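Local coordinates for protein gamma-glutamyltranspeptidase (Ggt) (Helicobacter pylori 26695, PDB 5BPK) that probably hydrolyses or transfers the gamma-glutamyl group of glutathione and related compounds, as an N-terminal nucleophile (Ntn) hydrolase, at residues L220-I223 with K224-A228; P137-V140 with A141-A145; F211-K214 with D215-K218. All coordinates share one frame; numbering follows the deposited sequence. Where two conformers were deposited one is given.

Contact 1 of 3, residues L220-I223 with K224-A228; sequences LNQI and KTLGA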
ATOM      1  N   LEU A 220       3.231  16.471 -15.917  1.00 14.10           N
ATOM      2  CA  LEU A 220       2.105  15.666 -16.383  1.00 13.86           C
ATOM      3  C   LEU A 220       1.862  15.868 -17.873  1.00 14.96           C
ATOM      4  O   LEU A 220       1.536  14.919 -18.593  1.00 15.12           O
ATOM      5  CB  LEU A 220       0.841  15.992 -15.585  1.00 13.30           C
ATOM      6  CG  LEU A 220       0.870  15.577 -14.110  1.00 14.04           C
ATOM      7  CD1 LEU A 220      -0.395  16.038 -13.409  1.00 15.95           C
ATOM      8  CD2 LEU A 220       1.059  14.071 -13.947  1.00 13.54           C
ATOM      9  N   ASN A 221       2.056  17.095 -18.344  1.00 15.64           N
ATOM     10  CA  ASN A 221       1.915  17.373 -19.778  1.00 15.77           C
ATOM     11  C   ASN A 221       2.986  16.684 -20.636  1.00 15.92           C
ATOM     12  O   ASN A 221       2.698  16.264 -21.758  1.00 16.88           O
ATOM     13  CB  ASN A 221       1.887  18.880 -20.040  1.00 17.64           C
ATOM     14  CG  ASN A 221       0.475  19.435 -20.108  1.00 20.88           C
ATOM     15  OD1 ASN A 221      -0.306  19.048 -20.979  1.00 25.26           O
ATOM     16  ND2 ASN A 221       0.147  20.363 -19.213  1.00 26.83           N
ATOM     17  N   GLN A 222       4.206  16.570 -20.111  1.00 15.43           N
ATOM     18  CA  GLN A 222       5.266  15.802 -20.772  1.00 17.04           C
ATOM     19  C   GLN A 222       4.871  14.334 -20.896  1.00 16.56           C
ATOM     20  O   GLN A 222       5.091  13.701 -21.937  1.00 18.32           O
ATOM     21  CB  GLN A 222       6.603  15.914 -20.021  1.00 19.21           C
ATOM     22  CG  GLN A 222       7.315  17.230 -20.225  1.00 21.53           C
ATOM     23  CD  GLN A 222       7.627  17.489 -21.698  1.00 25.86           C
ATOM     24  OE1 GLN A 222       6.959  18.290 -22.347  1.00 34.05           O
ATOM     25  NE2 GLN A 222       8.616  16.780 -22.233  1.00 28.29           N
ATOM     26  N   ILE A 223       4.260  13.811 -19.840  1.00 14.88           N
ATOM     27  CA  ILE A 223       3.798  12.434 -19.832  1.00 16.80           C
ATOM     28  C   ILE A 223       2.649  12.265 -20.827  1.00 16.76           C
ATOM     29  O   ILE A 223       2.632  11.303 -21.588  1.00 17.61           O
ATOM     30  CB  ILE A 223       3.407  11.987 -18.404  1.00 16.25           C
ATOM     31  CG1 ILE A 223       4.641  12.030 -17.484  1.00 16.43           C
ATOM     32  CG2 ILE A 223       2.785  10.586 -18.420  1.00 15.15           C
ATOM     33  CD1 ILE A 223       4.321  12.019 -15.976  1.00 14.39           C
ATOM     34  N   LYS A 224       1.712  13.214 -20.828  1.00 15.48           N
ATOM     35  CA  LYS A 224       0.596  13.206 -21.776  1.00 17.60           C
ATOM     36  C   LYS A 224       1.104  13.127 -23.212  1.00 18.81           C
ATOM     37  O   LYS A 224       0.585  12.356 -24.011  1.00 20.36           O
ATOM     38  CB  LYS A 224      -0.268  14.460 -21.599  1.00 17.12           C
ATOM     39  CG  LYS A 224      -1.382  14.632 -22.639  1.00 18.06           C
ATOM     40  CD  LYS A 224      -2.197  15.871 -22.337  1.00 19.80           C
ATOM     41  CE  LYS A 224      -3.140  16.234 -23.457  1.00 23.34           C
ATOM     42  NZ  LYS A 224      -4.046  17.334 -23.049  1.00 24.64           N
ATOM     43  N   THR A 225       2.115  13.931 -23.525  1.00 17.42           N
ATOM     44  CA  THR A 225       2.600  14.083 -24.901  1.00 19.60           C
ATOM     45  C   THR A 225       3.530  12.956 -25.362  1.00 19.36           C
ATOM     46  O   THR A 225       3.464  12.536 -26.525  1.00 22.08           O
ATOM     47  CB  THR A 225       3.305  15.453 -25.081  1.00 18.94           C
ATOM     48  OG1 THR A 225       2.355  16.504 -24.862  1.00 24.18           O
ATOM     49  CG2 THR A 225       3.882  15.602 -26.487  1.00 24.18           C
ATOM     50  N   LEU A 226       4.383  12.475 -24.455  1.00 19.47           N
ATOM     51  CA  LEU A 226       5.442  11.514 -24.777  1.00 20.24           C
ATOM     52  C   LEU A 226       5.286  10.146 -24.110  1.00 19.93           C
ATOM     53  O   LEU A 226       6.085   9.239 -24.361  1.00 20.82           O
ATOM     54  CB  LEU A 226       6.797  12.090 -24.360  1.00 19.61           C
ATOM     55  CG  LEU A 226       7.160  13.444 -24.970  1.00 19.89           C
ATOM     56  CD1 LEU A 226       8.412  13.967 -24.322  1.00 22.74           C
ATOM     57  CD2 LEU A 226       7.324  13.310 -26.487  1.00 22.39           C
ATOM     58  N   GLY A 227       4.282   9.993 -23.248  1.00 18.94           N
ATOM     59  CA  GLY A 227       4.145   8.781 -22.451  1.00 18.76           C
ATOM     60  C   GLY A 227       5.166   8.757 -21.333  1.00 17.33           C
ATOM     61  O   GLY A 227       5.668   9.808 -20.905  1.00 16.67           O
ATOM     62  N   ALA A 228       5.480   7.550 -20.865  1.00 16.58           N
ATOM     63  CA  ALA A 228       6.400   7.356 -19.746  1.00 16.75           C
ATOM     64  C   ALA A 228       7.782   7.945 -20.043  1.00 16.90           C
ATOM     65  O   ALA A 228       8.454   8.430 -19.140  1.00 16.09           O
ATOM     66  CB  ALA A 228       6.502   5.874 -19.400  1.00 18.46           C
TER
HETATM   67  O   HOH W   1      -2.625  19.697 -21.470  1.00 32.85           O
HETATM   68  O   HOH W   2       0.613  17.824 -23.350  1.00 35.49           O
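The last turn of helix 214-226 closes where L226 N gives its hydrogen to Q222 O over 2.9 Å and T225 N does the same for N221 O at 3.0 Å. Before them, K224 N reaches L220 O at 2.8 Å. G227 N then turns back to I223 O, a weak bond bent to 130° at the hydrogen, and the positive phi of this glycine takes the chain out of the helix. Outside the backbone the side chains pair one turn apart. Q222, bent at chi2 (-59°), runs alongside L226, whose CD1 lies 3.5 Å from the amide NE2 and well off the amide plane. N221 and K224 also lie side by side, with OD1 of N221 3.9 Å from CD of K224. One water bridges that OD1 to K224 NZ. A second water donates to both O and OD1 of N221 and is hydrogen-bonded to T225 OG1 at 2.7 Å. The extended K224 chain continues to a salt bridge with D160 on helix 155-168, while I223 packs on V140 of helix 139-150. A polar, hydrated flank thus runs along the helix end beside a buried apolar one. The K224 ammonium, held by D160 and a water, probably keeps its charge at this partly exposed edge.

Contact 2 of 3, residues P137-V140 with A141-A145; sequences PGTV and AGMEA. With EDO (1,2-ethanediol), chain M.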
ATOM      1  N   PRO A 137      11.745   6.080  -9.058  1.00 11.84           N
ATOM      2  CA  PRO A 137      10.275   6.003  -9.114  1.00 12.67           C
ATOM      3  C   PRO A 137       9.730   5.060 -10.191  1.00 11.66           C
ATOM      4  O   PRO A 137      10.221   5.066 -11.336  1.00 13.04           O
ATOM      5  CB  PRO A 137       9.862   7.429  -9.448  1.00 12.31           C
ATOM      6  CG  PRO A 137      10.981   8.285  -8.895  1.00 13.04           C
ATOM      7  CD  PRO A 137      12.222   7.472  -9.162  1.00 12.65           C
ATOM      8  N   GLY A 138       8.707   4.295  -9.820  1.00  9.50           N
ATOM      9  CA  GLY A 138       8.045   3.353 -10.711  1.00 10.43           C
ATOM     10  C   GLY A 138       6.634   3.697 -11.136  1.00 10.24           C
ATOM     11  O   GLY A 138       6.126   3.091 -12.072  1.00 11.11           O
ATOM     12  N   THR A 139       5.979   4.645 -10.448  1.00 10.93           N
ATOM     13  CA  THR A 139       4.554   4.915 -10.701  1.00 10.35           C
ATOM     14  C   THR A 139       4.209   5.224 -12.151  1.00 10.23           C
ATOM     15  O   THR A 139       3.265   4.659 -12.678  1.00 10.77           O
ATOM     16  CB  THR A 139       4.039   6.024  -9.796  1.00  9.26           C
ATOM     17  OG1 THR A 139       4.105   5.546  -8.448  1.00  9.66           O
ATOM     18  CG2 THR A 139       2.600   6.457 -10.145  1.00 11.42           C
ATOM     19  N   VAL A 140       4.957   6.119 -12.791  1.00 11.13           N
ATOM     20  CA  VAL A 140       4.605   6.507 -14.154  1.00 10.55           C
ATOM     21  C   VAL A 140       4.728   5.307 -15.109  1.00  9.96           C
ATOM     22  O   VAL A 140       3.855   5.074 -15.974  1.00 11.86           O
ATOM     23  CB  VAL A 140       5.446   7.694 -14.643  1.00  9.92           C
ATOM     24  CG1 VAL A 140       5.189   7.958 -16.113  1.00 13.20           C
ATOM     25  CG2 VAL A 140       5.124   8.951 -13.794  1.00 13.92           C
ATOM     26  N   ALA A 141       5.787   4.528 -14.921  1.00 11.19           N
ATOM     27  CA  ALA A 141       5.992   3.305 -15.694  1.00 10.59           C
ATOM     28  C   ALA A 141       4.869   2.288 -15.447  1.00  9.83           C
ATOM     29  O   ALA A 141       4.433   1.596 -16.376  1.00 12.20           O
ATOM     30  CB  ALA A 141       7.352   2.708 -15.380  1.00 12.53           C
ATOM     31  N   GLY A 142       4.409   2.204 -14.198  1.00  9.85           N
ATOM     32  CA  GLY A 142       3.337   1.292 -13.837  1.00 11.12           C
ATOM     33  C   GLY A 142       2.020   1.680 -14.478  1.00 10.98           C
ATOM     34  O   GLY A 142       1.305   0.821 -15.013  1.00 12.13           O
ATOM     35  N   MET A 143       1.685   2.971 -14.420  1.00 10.85           N
ATOM     36  CA  MET A 143       0.450   3.447 -15.045  1.00 12.14           C
ATOM     37  C   MET A 143       0.448   3.148 -16.534  1.00 13.71           C
ATOM     38  O   MET A 143      -0.543   2.635 -17.063  1.00 13.85           O
ATOM     39  CB  MET A 143       0.245   4.951 -14.828  1.00 12.77           C
ATOM     40  CG  MET A 143       0.026   5.378 -13.377  1.00 13.08           C
ATOM     41  SD  MET A 143      -1.366   4.608 -12.524  1.00 13.95           S
ATOM     42  CE  MET A 143      -0.512   3.509 -11.415  1.00 17.22           C
ATOM     43  N   GLU A 144       1.561   3.438 -17.207  1.00 13.42           N
ATOM     44  CA  GLU A 144       1.628   3.212 -18.648  1.00 14.48           C
ATOM     45  C   GLU A 144       1.567   1.719 -18.997  1.00 14.29           C
ATOM     46  O   GLU A 144       0.884   1.315 -19.947  1.00 13.76           O
ATOM     47  CB  GLU A 144       2.883   3.839 -19.252  1.00 15.41           C
ATOM     48  CG  GLU A 144       2.886   3.764 -20.772  1.00 21.11           C
ATOM     49  CD  GLU A 144       4.123   4.364 -21.387  1.00 21.76           C
ATOM     50  OE1 GLU A 144       4.035   5.517 -21.839  1.00 27.67           O
ATOM     51  OE2 GLU A 144       5.175   3.683 -21.407  1.00 25.39           O
ATOM     52  N   ALA A 145       2.292   0.906 -18.238  1.00 13.79           N
ATOM     53  CA  ALA A 145       2.329  -0.539 -18.465  1.00 14.21           C
ATOM     54  C   ALA A 145       0.936  -1.167 -18.422  1.00 13.72           C
ATOM     55  O   ALA A 145       0.563  -1.933 -19.321  1.00 14.40           O
ATOM     56  CB  ALA A 145       3.248  -1.211 -17.454  1.00 14.32           C
TER
HETATM   57  C1  EDO M 409       4.560  -2.985 -20.327  1.00 41.14           C
HETATM   58  O1  EDO M 409       5.292  -3.979 -19.609  1.00 42.53           O
HETATM   59  C2  EDO M 409       3.101  -3.411 -20.448  1.00 39.54           C
HETATM   60  O2  EDO M 409       2.421  -2.621 -21.433  1.00 37.76           O
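The peptide planes of G138 and T139 are the flat groups here, and each is met at its carbonyl oxygen by the next turn of the helix. G142 N reaches G138 O at 2.9 Å, nearly along the C=O axis, while the methyl CB of A141 approaches the same oxygen from beyond it, tilted well out of the plane, 3.5 Å away. T139 O is met similarly: M143 N donates to it at 2.9 Å in an almost straight bond (167° at the hydrogen), and CG of M143 lies beyond the oxygen, well out of the carbonyl plane, at 3.4 Å. That methionine places CG beside its own backbone N (chi1 -65°), near the T139 oxygen, and bends at chi2 and chi3, so that CE also stays on the outer side of that oxygen. E144 N completes the turn by bonding to V140 O at 3.1 Å. This is the N-terminal start of helix 139-150, one of the helices packed against the antiparallel sheet of the Ntn-hydrolase fold: T139, its OG1 hydrogen-bonded to N81 OD1, and M143 lie on F102 of strand 97-102, and Y18 and Y4 of the partner chain cover the same two residues. The T139 side chain is about 11 Å from the bound dihydro-oxazolyl amino acid, so the helix begins near the ligand pocket without entering it. On another flank V140 packs on F231 and Y232, whose OH is hydrogen-bonded to both P137 O and A141 N. At the far end a 1,2-ethanediol, probably from the crystallisation liquor, donates from O2 to A145 O at 2.9 Å and also bonds W263 NE1, while A145 CB rests 3.6 Å from its C1.

Contact 3 of 3, residues F211-K214 with D215-K218; sequences FVQK and DLAK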
ATOM      1  N   PHE A 211      -4.697  25.495  -3.909  1.00 15.86           N
ATOM      2  CA  PHE A 211      -3.380  24.881  -4.070  1.00 14.49           C
ATOM      3  C   PHE A 211      -3.177  24.573  -5.557  1.00 14.79           C
ATOM      4  O   PHE A 211      -3.825  23.677  -6.105  1.00 14.65           O
ATOM      5  CB  PHE A 211      -3.308  23.600  -3.244  1.00 14.97           C
ATOM      6  CG  PHE A 211      -1.945  22.988  -3.194  1.00 15.16           C
ATOM      7  CD1 PHE A 211      -0.879  23.699  -2.673  1.00 16.19           C
ATOM      8  CD2 PHE A 211      -1.716  21.716  -3.677  1.00 15.70           C
ATOM      9  CE1 PHE A 211       0.386  23.156  -2.633  1.00 18.63           C
ATOM     10  CE2 PHE A 211      -0.447  21.161  -3.626  1.00 18.15           C
ATOM     11  CZ  PHE A 211       0.601  21.883  -3.100  1.00 15.90           C
ATOM     12  N   VAL A 212      -2.288  25.339  -6.189  1.00 14.76           N
ATOM     13  CA  VAL A 212      -1.999  25.242  -7.617  1.00 15.89           C
ATOM     14  C   VAL A 212      -0.603  24.662  -7.783  1.00 15.75           C
ATOM     15  O   VAL A 212       0.314  25.015  -7.028  1.00 16.48           O
ATOM     16  CB  VAL A 212      -2.073  26.640  -8.285  1.00 14.74           C
ATOM     17  CG1 VAL A 212      -1.712  26.552  -9.752  1.00 16.07           C
ATOM     18  CG2 VAL A 212      -3.468  27.225  -8.089  1.00 18.06           C
ATOM     19  N   GLN A 213      -0.446  23.767  -8.758  1.00 14.90           N
ATOM     20  CA  GLN A 213       0.815  23.044  -8.964  1.00 15.11           C
ATOM     21  C   GLN A 213       1.279  23.138 -10.409  1.00 13.88           C
ATOM     22  O   GLN A 213       1.177  22.185 -11.184  1.00 14.87           O
ATOM     23  CB  GLN A 213       0.655  21.588  -8.527  1.00 14.37           C
ATOM     24  CG  GLN A 213       0.405  21.459  -7.040  1.00 13.77           C
ATOM     25  CD  GLN A 213       0.208  20.024  -6.598  1.00 12.66           C
ATOM     26  OE1 GLN A 213       1.155  19.361  -6.157  1.00 13.78           O
ATOM     27  NE2 GLN A 213      -1.021  19.536  -6.718  1.00 13.00           N
ATOM     28  N   LYS A 214       1.809  24.306 -10.758  0.50 13.56           N
ATOM     29  CA  LYS A 214       2.152  24.626 -12.126  0.50 13.52           C
ATOM     30  C   LYS A 214       3.264  23.736 -12.702  0.50 13.58           C
ATOM     31  O   LYS A 214       3.163  23.284 -13.840  0.50 15.79           O
ATOM     32  CB  LYS A 214       2.550  26.098 -12.200  0.50 14.96           C
ATOM     33  CG  LYS A 214       2.683  26.645 -13.594  0.50 15.34           C
ATOM     34  CD  LYS A 214       2.977  28.129 -13.527  0.50 13.73           C
ATOM     35  CE  LYS A 214       3.538  28.654 -14.819  0.50 16.33           C
ATOM     36  NZ  LYS A 214       3.581  30.131 -14.812  0.50 18.67           N
ATOM     37  N   ASP A 215       4.322  23.499 -11.924  1.00 13.88           N
ATOM     38  CA  ASP A 215       5.424  22.630 -12.369  1.00 13.83           C
ATOM     39  C   ASP A 215       4.966  21.174 -12.496  1.00 13.33           C
ATOM     40  O   ASP A 215       5.378  20.470 -13.425  1.00 15.01           O
ATOM     41  CB  ASP A 215       6.634  22.708 -11.431  1.00 13.39           C
ATOM     42  CG  ASP A 215       7.456  23.970 -11.618  1.00 17.72           C
ATOM     43  OD1 ASP A 215       7.062  24.853 -12.418  1.00 18.05           O
ATOM     44  OD2 ASP A 215       8.527  24.060 -10.975  1.00 16.60           O
ATOM     45  N   LEU A 216       4.113  20.721 -11.576  1.00 13.91           N
ATOM     46  CA  LEU A 216       3.540  19.375 -11.690  1.00 12.31           C
ATOM     47  C   LEU A 216       2.727  19.250 -12.983  1.00 12.75           C
ATOM     48  O   LEU A 216       2.802  18.227 -13.675  1.00 13.98           O
ATOM     49  CB  LEU A 216       2.674  19.027 -10.474  1.00 12.21           C
ATOM     50  CG  LEU A 216       2.096  17.603 -10.420  1.00 14.32           C
ATOM     51  CD1 LEU A 216       3.186  16.537 -10.527  1.00 15.17           C
ATOM     52  CD2 LEU A 216       1.253  17.379  -9.163  1.00 13.10           C
ATOM     53  N   ALA A 217       1.974  20.292 -13.324  1.00 13.76           N
ATOM     54  CA  ALA A 217       1.193  20.271 -14.565  1.00 15.20           C
ATOM     55  C   ALA A 217       2.112  20.147 -15.787  1.00 15.40           C
ATOM     56  O   ALA A 217       1.805  19.407 -16.720  1.00 16.89           O
ATOM     57  CB  ALA A 217       0.289  21.512 -14.673  1.00 15.45           C
ATOM     58  N   LYS A 218       3.245  20.852 -15.763  1.00 15.52           N
ATOM     59  CA  LYS A 218       4.252  20.730 -16.823  1.00 17.03           C
ATOM     60  C   LYS A 218       4.737  19.282 -16.961  1.00 16.29           C
ATOM     61  O   LYS A 218       4.838  18.752 -18.053  1.00 17.63           O
ATOM     62  CB  LYS A 218       5.464  21.643 -16.553  1.00 20.85           C
ATOM     63  CG  LYS A 218       5.441  22.981 -17.243  1.00 29.25           C
ATOM     64  CD  LYS A 218       6.783  23.714 -17.107  1.00 35.31           C
ATOM     65  CE  LYS A 218       7.876  23.148 -18.016  1.00 39.14           C
ATOM     66  NZ  LYS A 218       9.220  23.758 -17.734  1.00 42.83           N
TER
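Q213, at the N-cap position of helix 214-226, accepts A217 N at its backbone O over 3.0 Å (153° at the hydrogen), with the donor in the carbonyl plane. One residue on, K218 N bonds to K214 O at 3.1 Å. The side chain of Q213 lies alongside that of L216, pointing the same way: methyl CD2 of L216 lies over one face of the amide, 3.6 Å from OE1 and 3.8 Å from CD. L216 turns CG opposite its backbone N (chi1 -176°), which brings that methyl to the glutamine. NE2 of the amide is hydrogen-bonded to V74 O, which probably fixes its rotation. A217 CB lies 3.5 Å from K214 O, while D215 OD2 is hydrogen-bonded to Y196 OH. D215 and L216 also meet G32 and G34 of the partner chain. In the fold, the segment 211-214 leaves the short strand 210-211, paired with strand 170-171, and A217 beds on A166 and E167 of helix 155-168.

How the contacts relate
Contact 2 comes first in the chain, closing the opening turn of helix 139-150. Some sixty residues on, contact 3 begins helix 214-226, just after strand 210-211, and contact 1 ends the same helix. The three are in series, each a local turn, and none nests within or crosses another. Contacts 3 and 1 adjoin in sequence and are linked through the helix they share, their centres about 14 Å apart. Contact 1 meets contact 2 directly: E144 OE1 probably accepts a hydrogen bond from A228 N, at 2.7 Å, tying the end of helix 214-226 to helix 139-150. Contacts 2 and 3 do not touch, their nearest atoms being about 8 Å apart.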